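Lysine/ornithine decarboxylase (Vibrio vulnificus, PDB 2PLJ) catalyses the PLP-dependent decarboxylation of lysine and ornithine, giving cadaverine and putrescine, with a beta/alpha-barrel and a beta-barrel domain in each subunit. Local coordinates at residues A[329-332]-A[337-340]. Sequence-based numbering, arbitrary orientation. Where two conformers were deposited one is given.
Sequences SGLM and RYPL
Y338 reaches back to the short helix 330-333 and sets its hydroxyl against the backbone of G330. The OH lies 3.4 Å from G330 CA. This is the tight part of the contact. G330 has no side chain, so the phenol oxygen can close directly on its backbone. One water links the same two residues. It accepts the backbone N-H of G330, with 2.6 Å between the water and G330 N. It is also hydrogen-bonded to Y338 OH, again at 2.6 Å. The phenol therefore meets the helix by direct packing on G330 CA and by a short water bridge to G330 N. The tyrosine CB does not itself aim at the helix. Its chi1 of -46° sets CG beside the backbone N, and this turn carries the ring across to bring OH to G330.

L331 adds the apolar part. Its CD2 methyl comes to 3.8 Å from Y338 CE2, with CD2 of the ring slightly farther. The methyl approaches the ring obliquely. M385 and T389 also touch Y338, which is buried.

The R337 side is looser. L331 CD2 stands 4.4 Å from R337 CA, a marginal approach. The arginine CB points away from the helix, and its extended chain runs on the open side. L331 itself is partly exposed and also packs on I324. Next to G330, S329 OG is hydrogen-bonded to T392 OG1 and G326 O, and M332 packs on F333 of the second subunit.

G330 lies about 7 Å from a bound putrescine-cofactor adduct. The arrangement is a short helix and the loop that follows it, tied by a G330-A336 backbone hydrogen bond and the water bridge, leading into strand 340-342 of the beta-barrel domain beside the active site of a type IV decarboxylase.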
loop_
_atom_site.group_PDB
_atom_site.type_symbol
_atom_site.label_atom_id
_atom_site.label_comp_id
_atom_site.label_asym_id
_atom_site.label_seq_id
_atom_site.Cartn_x
_atom_site.Cartn_y
_atom_site.Cartn_z
ATOM N N SER A 329 -5.927 1.333 -3.496
ATOM C CA SER A 329 -5.124 0.309 -2.826
ATOM C C SER A 329 -6.009 -0.783 -2.189
ATOM O O SER A 329 -5.528 -1.905 -2.000
ATOM C CB SER A 329 -4.217 0.958 -1.766
ATOM O OG SER A 329 -4.992 1.713 -0.815
ATOM N N GLY A 330 -7.274 -0.441 -1.869
ATOM C CA GLY A 330 -8.287 -1.424 -1.388
ATOM C C GLY A 330 -8.561 -2.566 -2.376
ATOM O O GLY A 330 -8.945 -3.657 -1.978
ATOM N N LEU A 331 -8.297 -2.338 -3.669
ATOM C CA LEU A 331 -8.377 -3.434 -4.660
ATOM C C LEU A 331 -7.418 -4.555 -4.301
ATOM O O LEU A 331 -7.724 -5.723 -4.502
ATOM C CB LEU A 331 -8.050 -2.945 -6.070
ATOM C CG LEU A 331 -8.994 -1.865 -6.623
ATOM C CD1 LEU A 331 -8.479 -1.491 -8.027
ATOM C CD2 LEU A 331 -10.426 -2.307 -6.701
ATOM N N MET A 332 -6.277 -4.181 -3.728
ATOM C CA MET A 332 -5.241 -5.109 -3.309
ATOM C C MET A 332 -5.411 -5.620 -1.875
ATOM O O MET A 332 -5.392 -6.836 -1.636
ATOM C CB MET A 332 -3.862 -4.452 -3.484
ATOM C CG MET A 332 -3.522 -4.102 -4.955
ATOM S SD MET A 332 -3.486 -5.515 -6.085
ATOM C CE MET A 332 -1.914 -6.267 -5.685
ATOM N N ARG A 337 -14.123 -3.888 -4.761
ATOM C CA ARG A 337 -14.590 -3.518 -6.097
ATOM C C ARG A 337 -15.550 -2.344 -5.904
ATOM O O ARG A 337 -16.549 -2.461 -5.167
ATOM C CB ARG A 337 -15.306 -4.677 -6.802
ATOM C CG ARG A 337 -15.607 -4.339 -8.242
ATOM C CD ARG A 337 -16.385 -5.441 -8.954
ATOM N NE ARG A 337 -16.618 -5.071 -10.347
ATOM C CZ ARG A 337 -16.211 -5.786 -11.402
ATOM N NH1 ARG A 337 -15.561 -6.943 -11.240
ATOM N NH2 ARG A 337 -16.471 -5.356 -12.635
ATOM N N TYR A 338 -15.233 -1.216 -6.542
ATOM C CA TYR A 338 -16.023 0.003 -6.356
ATOM C C TYR A 338 -16.818 0.326 -7.608
ATOM O O TYR A 338 -16.288 0.163 -8.719
ATOM C CB TYR A 338 -15.139 1.226 -5.995
ATOM C CG TYR A 338 -14.120 0.909 -4.918
ATOM C CD1 TYR A 338 -14.477 0.965 -3.564
ATOM C CD2 TYR A 338 -12.809 0.525 -5.266
ATOM C CE1 TYR A 338 -13.565 0.618 -2.563
ATOM C CE2 TYR A 338 -11.866 0.191 -4.274
ATOM C CZ TYR A 338 -12.265 0.250 -2.928
ATOM O OH TYR A 338 -11.334 -0.047 -1.976
ATOM N N PRO A 339 -18.040 0.867 -7.434
ATOM C CA PRO A 339 -18.760 1.389 -8.620
ATOM C C PRO A 339 -17.936 2.536 -9.204
ATOM O O PRO A 339 -17.433 3.361 -8.464
ATOM C CB PRO A 339 -20.090 1.911 -8.058
ATOM C CG PRO A 339 -20.178 1.384 -6.621
ATOM C CD PRO A 339 -18.768 1.117 -6.170
ATOM N N LEU A 340 -17.803 2.552 -10.521
ATOM C CA LEU A 340 -17.052 3.586 -11.250
ATOM C C LEU A 340 -17.954 4.217 -12.303
ATOM O O LEU A 340 -18.757 3.528 -12.944
ATOM C CB LEU A 340 -15.812 2.985 -11.922
ATOM C CG LEU A 340 -14.745 2.331 -11.021
ATOM C CD1 LEU A 340 -13.729 1.560 -11.870
ATOM C CD2 LEU A 340 -14.072 3.356 -10.121
HETATM O O HOH W 1 -9.160 1.274 -2.574
#